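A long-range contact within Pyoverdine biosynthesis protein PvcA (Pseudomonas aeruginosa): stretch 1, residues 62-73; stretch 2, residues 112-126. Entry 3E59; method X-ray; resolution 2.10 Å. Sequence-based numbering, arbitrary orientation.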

ATOM      1  N   PHE A  62      -3.617   3.823  13.242  1.00 36.74           N
ATOM      2  CA  PHE A  62      -2.760   3.694  12.068  1.00 35.48           C
ATOM      3  C   PHE A  62      -3.556   4.079  10.818  1.00 35.85           C
ATOM      4  O   PHE A  62      -4.722   3.706  10.672  1.00 37.98           O
ATOM      5  N   VAL A  63      -2.906   4.826   9.928  1.00 36.23           N
ATOM      6  CA  VAL A  63      -3.431   5.146   8.605  1.00 36.37           C
ATOM      7  C   VAL A  63      -2.559   4.445   7.574  1.00 36.63           C
ATOM      8  O   VAL A  63      -1.332   4.508   7.655  1.00 36.19           O
ATOM      9  N   LEU A  64      -3.200   3.771   6.621  1.00 36.11           N
ATOM     10  CA  LEU A  64      -2.498   3.037   5.567  1.00 36.48           C
ATOM     11  C   LEU A  64      -3.087   3.298   4.171  1.00 36.99           C
ATOM     12  O   LEU A  64      -4.141   2.745   3.836  1.00 35.62           O
ATOM     13  N   PRO A  65      -2.415   4.136   3.350  1.00 36.51           N
ATOM     14  CA  PRO A  65      -2.839   4.282   1.962  1.00 36.53           C
ATOM     15  C   PRO A  65      -2.429   3.041   1.169  1.00 38.46           C
ATOM     16  O   PRO A  65      -1.221   2.761   1.017  1.00 36.95           O
ATOM     17  N   ALA A  66      -3.423   2.295   0.685  1.00 35.81           N
ATOM     18  CA  ALA A  66      -3.188   0.979   0.077  1.00 35.45           C
ATOM     19  C   ALA A  66      -4.481   0.388  -0.493  1.00 37.44           C
ATOM     20  O   ALA A  66      -5.558   0.960  -0.334  1.00 35.40           O
ATOM     21  N   PHE A  67      -4.355  -0.769  -1.143  1.00 36.67           N
ATOM     22  CA  PHE A  67      -5.488  -1.515  -1.699  1.00 36.66           C
ATOM     23  C   PHE A  67      -6.350  -0.680  -2.662  1.00 35.56           C
ATOM     24  O   PHE A  67      -7.561  -0.512  -2.435  1.00 34.31           O
ATOM     25  N   PRO A  68      -5.732  -0.141  -3.730  1.00 37.05           N
ATOM     26  CA  PRO A  68      -6.487   0.694  -4.676  1.00 36.63           C
ATOM     27  C   PRO A  68      -7.386  -0.103  -5.623  1.00 36.04           C
ATOM     28  O   PRO A  68      -8.555   0.230  -5.802  1.00 35.56           O
ATOM     29  N   ALA A  69      -6.809  -1.122  -6.252  1.00 37.97           N
ATOM     30  CA  ALA A  69      -7.470  -1.952  -7.247  1.00 38.27           C
ATOM     31  C   ALA A  69      -6.385  -2.858  -7.735  1.00 39.78           C
ATOM     32  O   ALA A  69      -5.204  -2.556  -7.565  1.00 36.87           O
ATOM     33  N   LYS A  70      -6.779  -3.975  -8.335  1.00 40.19           N
ATOM     34  CA  LYS A  70      -5.819  -4.878  -8.952  1.00 42.73           C
ATOM     35  C   LYS A  70      -5.134  -4.190 -10.147  1.00 42.64           C
ATOM     36  O   LYS A  70      -5.735  -3.335 -10.813  1.00 41.43           O
ATOM     37  N   SER A  71      -3.872  -4.540 -10.403  1.00 40.42           N
ATOM     38  CA  SER A  71      -3.211  -4.138 -11.653  1.00 38.25           C
ATOM     39  C   SER A  71      -4.097  -4.479 -12.863  1.00 38.96           C
ATOM     40  O   SER A  71      -4.717  -5.553 -12.891  1.00 35.44           O
ATOM     41  N   PRO A  72      -4.155  -3.576 -13.874  1.00 40.18           N
ATOM     42  CA  PRO A  72      -4.998  -3.847 -15.048  1.00 40.91           C
ATOM     43  C   PRO A  72      -4.389  -4.885 -15.981  1.00 42.62           C
ATOM     44  O   PRO A  72      -5.028  -5.294 -16.942  1.00 45.26           O
ATOM     45  N   ASN A  73      -3.158  -5.293 -15.698  1.00 44.27           N
ATOM     46  CA  ASN A  73      -2.442  -6.260 -16.515  1.00 45.36           C
ATOM     47  C   ASN A  73      -2.846  -7.686 -16.126  1.00 47.87           C
ATOM     48  O   ASN A  73      -2.509  -8.143 -15.027  1.00 48.39           O
ATOM     49  N   VAL A 112      -7.512   1.485   6.448  1.00 36.16           N
ATOM     50  CA  VAL A 112      -7.044   1.367   5.082  1.00 34.46           C
ATOM     51  C   VAL A 112      -7.608   2.541   4.299  1.00 36.91           C
ATOM     52  O   VAL A 112      -8.820   2.655   4.125  1.00 40.23           O
ATOM     53  N   CYS A 113      -6.721   3.433   3.859  1.00 37.90           N
ATOM     54  CA  CYS A 113      -7.133   4.620   3.125  1.00 37.55           C
ATOM     55  C   CYS A 113      -6.907   4.389   1.630  1.00 38.56           C
ATOM     56  O   CYS A 113      -5.904   4.798   1.059  1.00 36.82           O
ATOM     57  N   SER A 114      -7.862   3.715   1.012  1.00 38.52           N
ATOM     58  CA  SER A 114      -7.740   3.326  -0.377  1.00 42.36           C
ATOM     59  C   SER A 114      -7.442   4.519  -1.272  1.00 40.16           C
ATOM     60  O   SER A 114      -8.116   5.551  -1.198  1.00 35.99           O
ATOM     61  N   ASP A 115      -6.425   4.362  -2.110  1.00 41.53           N
ATOM     62  CA  ASP A 115      -6.057   5.383  -3.085  1.00 42.22           C
ATOM     63  C   ASP A 115      -6.545   5.044  -4.497  1.00 44.61           C
ATOM     64  O   ASP A 115      -6.074   5.616  -5.482  1.00 40.70           O
ATOM     65  N   GLY A 116      -7.508   4.126  -4.588  1.00 44.55           N
ATOM     66  CA  GLY A 116      -8.015   3.668  -5.883  1.00 42.69           C
ATOM     67  C   GLY A 116      -8.629   4.807  -6.651  1.00 41.98           C
ATOM     68  O   GLY A 116      -8.399   4.956  -7.841  1.00 38.41           O
ATOM     69  N   ARG A 117      -9.397   5.626  -5.942  1.00 44.19           N
ATOM     70  CA  ARG A 117     -10.089   6.741  -6.545  1.00 43.71           C
ATOM     71  C   ARG A 117      -9.170   7.911  -6.889  1.00 43.59           C
ATOM     72  O   ARG A 117      -9.507   8.687  -7.769  1.00 45.49           O
ATOM     73  N   VAL A 118      -8.022   8.032  -6.218  1.00 44.46           N
ATOM     74  CA  VAL A 118      -7.166   9.230  -6.365  1.00 46.61           C
ATOM     75  C   VAL A 118      -6.484   9.371  -7.741  1.00 47.59           C
ATOM     76  O   VAL A 118      -6.226  10.496  -8.194  1.00 46.96           O
ATOM     77  N   PHE A 119      -6.222   8.241  -8.405  1.00 48.61           N
ATOM     78  CA  PHE A 119      -5.416   8.227  -9.642  1.00 51.49           C
ATOM     79  C   PHE A 119      -6.168   8.610 -10.925  1.00 55.78           C
ATOM     80  O   PHE A 119      -5.685   9.421 -11.736  1.00 55.03           O
ATOM     81  N   GLY A 120      -7.350   8.026 -11.097  1.00 57.99           N
ATOM     82  CA  GLY A 120      -8.146   8.254 -12.291  1.00 59.41           C
ATOM     83  C   GLY A 120      -7.512   7.588 -13.486  1.00 60.01           C
ATOM     84  O   GLY A 120      -7.168   6.399 -13.434  1.00 59.34           O
ATOM     85  N   ASP A 121      -7.336   8.374 -14.546  1.00 63.46           N
ATOM     86  CA  ASP A 121      -6.800   7.889 -15.818  1.00 64.69           C
ATOM     87  C   ASP A 121      -5.296   7.647 -15.790  1.00 62.94           C
ATOM     88  O   ASP A 121      -4.721   7.230 -16.805  1.00 65.98           O
ATOM     89  N   LEU A 122      -4.655   7.913 -14.649  1.00 57.51           N
ATOM     90  CA  LEU A 122      -3.200   7.791 -14.561  1.00 51.10           C
ATOM     91  C   LEU A 122      -2.735   6.337 -14.530  1.00 49.16           C
ATOM     92  O   LEU A 122      -1.723   6.006 -15.148  1.00 45.80           O
ATOM     93  N   VAL A 123      -3.472   5.480 -13.821  1.00 47.38           N
ATOM     94  CA  VAL A 123      -3.164   4.041 -13.789  1.00 46.35           C
ATOM     95  C   VAL A 123      -4.089   3.218 -14.702  1.00 47.34           C
ATOM     96  O   VAL A 123      -3.839   2.032 -14.950  1.00 47.62           O
ATOM     97  N   ARG A 124      -5.135   3.867 -15.209  1.00 46.25           N
ATOM     98  CA  ARG A 124      -6.003   3.312 -16.249  1.00 49.27           C
ATOM     99  C   ARG A 124      -6.870   2.140 -15.774  1.00 48.34           C
ATOM    100  O   ARG A 124      -7.005   1.113 -16.439  1.00 49.05           O
ATOM    101  N   ILE A 125      -7.463   2.330 -14.606  1.00 45.87           N
ATOM    102  CA  ILE A 125      -8.471   1.426 -14.085  1.00 43.44           C
ATOM    103  C   ILE A 125      -9.721   2.284 -13.983  1.00 42.45           C
ATOM    104  O   ILE A 125      -9.695   3.347 -13.355  1.00 41.95           O
ATOM    105  N   GLY A 126     -10.800   1.846 -14.639  1.00 42.74           N
ATOM    106  CA  GLY A 126     -12.052   2.607 -14.670  1.00 41.16           C
ATOM    107  C   GLY A 126     -12.693   2.696 -13.297  1.00 41.36           C
ATOM    108  O   GLY A 126     -12.451   1.836 -12.446  1.00 39.94           O
TER

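This is a mixed backbone and apolar contact in which a short parallel strand pairing gives way to a loop of the first stretch lying against a loop and a short, weakly bonded helix of the second, held by backbone carbonyls and apolar side chains contributed by both stretches, with about 676 Å² buried in total.

The pairing is anchored at Leu 64 and Val 112, a parallel bridge with CA atoms 4.9 Å apart. One carbonyl does double duty there: Leu 64 O accepts a hydrogen bond from Cys 113 N at 2.7 Å and also receives a CA-H...O contact from Val 112 CA at 3.4 Å. Both side chains leave the sheet on the same face, each with chi1 in t. Cys 113, in the m rotamer, sets its SG 3.7 Å from CG1 of Val 63, whose chi1 is t.

Beyond the bridge, proline enters the first stretch and has no amide proton to offer, yet the close approach continues through CA-H...O contacts. Pro 65 CA lies 3.2 Å from Cys 113 O, and Ser 114 CA lies 3.2 Å from Ala 66 O. The CB of Ala 66 points away from the second stretch, so this residue meets its neighbor through its backbone.

Phe 67 has positive phi and psi and an m rotamer, and its CD1 sits 3.8 Å from Val 112 CG1, an oblique approach to the ring. Its carbonyl faces a polar partner: Ser 114 OG (chi1 t) lies 3.2 Å from Phe 67 O, a possible hydrogen bond whose proton has another acceptor within reach.

Pro 68 is the pivot of the middle section. Asp 115, chi1 p, leaves its backbone sideways but brings its carboxylate nearer, placing OD1 3.3 Å from Pro 68 CB. That same CB meets the edge of the Phe 119 ring, 4.3 Å from CE1; Phe 119 points toward the first stretch with chi1 m. Gly 116 lets the backbones come closest in this register, its CA only 3.6 Å from Pro 68 CA and 3.5 Å from Pro 68 O. The rule is steric: an ideal CB on Gly 116 would lie 2.4 Å from Pro 68 O, a clash.

At the far end, one branched side chain spans the gap. Ile 125 points toward the first stretch with chi1 m and chi2 t, and its CD1 reaches three residues: Ala 69 CB at 3.9 Å, Lys 70 O at 3.3 Å and Pro 72 CD at 4.1 Å. The CA-to-CB bonds of Ala 69 and Pro 72 point toward the second stretch, while Lys 70 directs its CB away and its NZ is hydrogen-bonded elsewhere in the structure. Pro 72 also rests against backbone, with CG 3.9 Å from Val 123 O. The lesson is economical: where the chains are close, glycine and backbone carbonyls make the fit; where the CA atoms are farther apart, as at Pro 72 CA and Ile 125 CA (6.4 Å), a branched aliphatic side chain bridges the gap.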

ATOM      1  CB  PHE A  62      -2.211   2.250  11.911  1.00 32.81           C
ATOM      2  CG  PHE A  62      -1.396   1.780  13.085  1.00 34.32           C
ATOM      3  CD1 PHE A  62      -2.007   1.132  14.160  1.00 36.38           C
ATOM      4  CD2 PHE A  62      -0.018   1.989  13.125  1.00 32.76           C
ATOM      5  CE1 PHE A  62      -1.263   0.708  15.270  1.00 35.71           C
ATOM      6  CE2 PHE A  62       0.732   1.577  14.216  1.00 34.42           C
ATOM      7  CZ  PHE A  62       0.111   0.941  15.301  1.00 35.58           C
ATOM      8  CB  VAL A  63      -3.462   6.671   8.384  1.00 36.45           C
ATOM      9  CG1 VAL A  63      -3.492   7.028   6.897  1.00 37.03           C
ATOM     10  CG2 VAL A  63      -4.668   7.262   9.120  1.00 36.87           C
ATOM     11  CB  LEU A  64      -2.560   1.528   5.873  1.00 36.94           C
ATOM     12  CG  LEU A  64      -1.979   0.551   4.828  1.00 36.84           C
ATOM     13  CD1 LEU A  64      -0.550   0.922   4.429  1.00 30.89           C
ATOM     14  CD2 LEU A  64      -2.056  -0.899   5.310  1.00 35.97           C
ATOM     15  CB  PRO A  65      -2.056   5.523   1.482  1.00 38.96           C
ATOM     16  CG  PRO A  65      -1.497   6.145   2.717  1.00 38.33           C
ATOM     17  CD  PRO A  65      -1.259   5.003   3.638  1.00 36.20           C
ATOM     18  CB  ALA A  66      -2.599   0.016   1.110  1.00 35.09           C
ATOM     19  CB  PHE A  67      -6.353  -2.119  -0.583  1.00 34.68           C
ATOM     20  CG  PHE A  67      -5.641  -3.123   0.291  1.00 35.79           C
ATOM     21  CD1 PHE A  67      -5.046  -2.724   1.509  1.00 35.93           C
ATOM     22  CD2 PHE A  67      -5.613  -4.472  -0.061  1.00 33.87           C
ATOM     23  CE1 PHE A  67      -4.414  -3.660   2.338  1.00 33.79           C
ATOM     24  CE2 PHE A  67      -4.976  -5.410   0.749  1.00 33.26           C
ATOM     25  CZ  PHE A  67      -4.381  -5.007   1.955  1.00 34.25           C
ATOM     26  CB  PRO A  68      -5.380   1.410  -5.472  1.00 38.00           C
ATOM     27  CG  PRO A  68      -4.233   0.477  -5.453  1.00 39.92           C
ATOM     28  CD  PRO A  68      -4.305  -0.228  -4.094  1.00 39.48           C
ATOM     29  CB  ALA A  69      -8.004  -1.117  -8.417  1.00 37.20           C
ATOM     30  CB  LYS A  70      -6.534  -6.158  -9.388  1.00 42.99           C
ATOM     31  CG  LYS A  70      -5.914  -7.462  -8.872  1.00 44.53           C
ATOM     32  CD  LYS A  70      -6.147  -7.695  -7.404  1.00 40.93           C
ATOM     33  CE  LYS A  70      -5.948  -9.162  -7.039  1.00 41.57           C
ATOM     34  NZ  LYS A  70      -4.830  -9.427  -6.093  1.00 39.29           N
ATOM     35  CB  SER A  71      -1.857  -4.839 -11.777  1.00 39.24           C
ATOM     36  OG  SER A  71      -1.413  -4.899 -13.125  1.00 38.49           O
ATOM     37  CB  PRO A  72      -5.069  -2.487 -15.748  1.00 41.60           C
ATOM     38  CG  PRO A  72      -3.771  -1.809 -15.368  1.00 42.04           C
ATOM     39  CD  PRO A  72      -3.455  -2.277 -13.977  1.00 38.31           C
ATOM     40  CB  ASN A  73      -0.925  -6.055 -16.344  1.00 42.93           C
ATOM     41  CG  ASN A  73      -0.092  -6.900 -17.301  1.00 44.14           C
ATOM     42  OD1 ASN A  73      -0.588  -7.853 -17.915  1.00 42.57           O
ATOM     43  ND2 ASN A  73       1.191  -6.548 -17.437  1.00 40.32           N
ATOM     44  CB  VAL A 112      -7.462   0.009   4.447  1.00 36.98           C
ATOM     45  CG1 VAL A 112      -7.217   0.009   2.930  1.00 34.30           C
ATOM     46  CG2 VAL A 112      -6.711  -1.140   5.104  1.00 35.27           C
ATOM     47  CB  CYS A 113      -6.403   5.857   3.654  1.00 38.35           C
ATOM     48  SG  CYS A 113      -6.812   6.236   5.406  1.00 37.93           S
ATOM     49  CB  SER A 114      -9.011   2.632  -0.848  1.00 44.30           C
ATOM     50  OG  SER A 114      -8.938   2.425  -2.248  1.00 50.30           O
ATOM     51  CB  ASP A 115      -4.541   5.654  -3.054  1.00 43.93           C
ATOM     52  CG  ASP A 115      -3.684   4.378  -3.082  1.00 45.73           C
ATOM     53  OD1 ASP A 115      -4.187   3.235  -2.968  1.00 42.67           O
ATOM     54  OD2 ASP A 115      -2.458   4.541  -3.212  1.00 50.90           O
ATOM     55  CB  ARG A 117     -11.238   7.209  -5.641  1.00 45.81           C
ATOM     56  CG  ARG A 117     -12.285   8.093  -6.340  1.00 45.35           C
ATOM     57  CD  ARG A 117     -13.176   7.286  -7.275  1.00 45.26           C
ATOM     58  NE  ARG A 117     -14.092   6.416  -6.540  1.00 45.58           N
ATOM     59  CZ  ARG A 117     -14.748   5.392  -7.074  1.00 45.20           C
ATOM     60  NH1 ARG A 117     -14.589   5.088  -8.355  1.00 42.90           N
ATOM     61  NH2 ARG A 117     -15.558   4.660  -6.317  1.00 43.66           N
ATOM     62  CB  VAL A 118      -6.117   9.426  -5.186  1.00 46.14           C
ATOM     63  CG1 VAL A 118      -6.723   9.100  -3.822  1.00 42.68           C
ATOM     64  CG2 VAL A 118      -4.847   8.645  -5.409  1.00 46.25           C
ATOM     65  CB  PHE A 119      -4.714   6.879  -9.811  1.00 48.72           C
ATOM     66  CG  PHE A 119      -3.883   6.482  -8.611  1.00 48.96           C
ATOM     67  CD1 PHE A 119      -4.096   5.263  -7.972  1.00 46.10           C
ATOM     68  CD2 PHE A 119      -2.894   7.333  -8.116  1.00 49.25           C
ATOM     69  CE1 PHE A 119      -3.335   4.890  -6.863  1.00 47.12           C
ATOM     70  CE2 PHE A 119      -2.134   6.967  -6.997  1.00 48.63           C
ATOM     71  CZ  PHE A 119      -2.357   5.749  -6.372  1.00 46.61           C
ATOM     72  CB  ASP A 121      -7.178   8.842 -16.974  1.00 69.47           C
ATOM     73  CG  ASP A 121      -6.523  10.231 -16.852  1.00 72.98           C
ATOM     74  OD1 ASP A 121      -5.271  10.322 -16.848  1.00 74.28           O
ATOM     75  OD2 ASP A 121      -7.268  11.240 -16.790  1.00 73.87           O
ATOM     76  CB  LEU A 122      -2.615   8.601 -13.389  1.00 49.07           C
ATOM     77  CG  LEU A 122      -2.341  10.094 -13.626  1.00 49.09           C
ATOM     78  CD1 LEU A 122      -2.139  10.805 -12.301  1.00 47.46           C
ATOM     79  CD2 LEU A 122      -1.134  10.355 -14.577  1.00 48.24           C
ATOM     80  CB  VAL A 123      -3.072   3.467 -12.339  1.00 47.81           C
ATOM     81  CG1 VAL A 123      -2.062   4.273 -11.520  1.00 47.34           C
ATOM     82  CG2 VAL A 123      -4.418   3.452 -11.646  1.00 48.51           C
ATOM     83  CB  ARG A 124      -5.207   2.989 -17.526  1.00 52.54           C
ATOM     84  CG  ARG A 124      -4.684   4.251 -18.238  1.00 54.70           C
ATOM     85  CD  ARG A 124      -3.397   4.004 -18.997  1.00 55.84           C
ATOM     86  NE  ARG A 124      -2.945   5.215 -19.685  1.00 58.85           N
ATOM     87  CZ  ARG A 124      -1.878   5.284 -20.480  1.00 58.91           C
ATOM     88  NH1 ARG A 124      -1.128   4.208 -20.693  1.00 59.83           N
ATOM     89  NH2 ARG A 124      -1.557   6.432 -21.062  1.00 58.68           N
ATOM     90  CB  ILE A 125      -8.042   0.831 -12.715  1.00 43.25           C
ATOM     91  CG1 ILE A 125      -6.754   0.010 -12.873  1.00 42.85           C
ATOM     92  CG2 ILE A 125      -9.150  -0.035 -12.102  1.00 40.35           C
ATOM     93  CD1 ILE A 125      -5.945  -0.137 -11.592  1.00 42.69           C
TER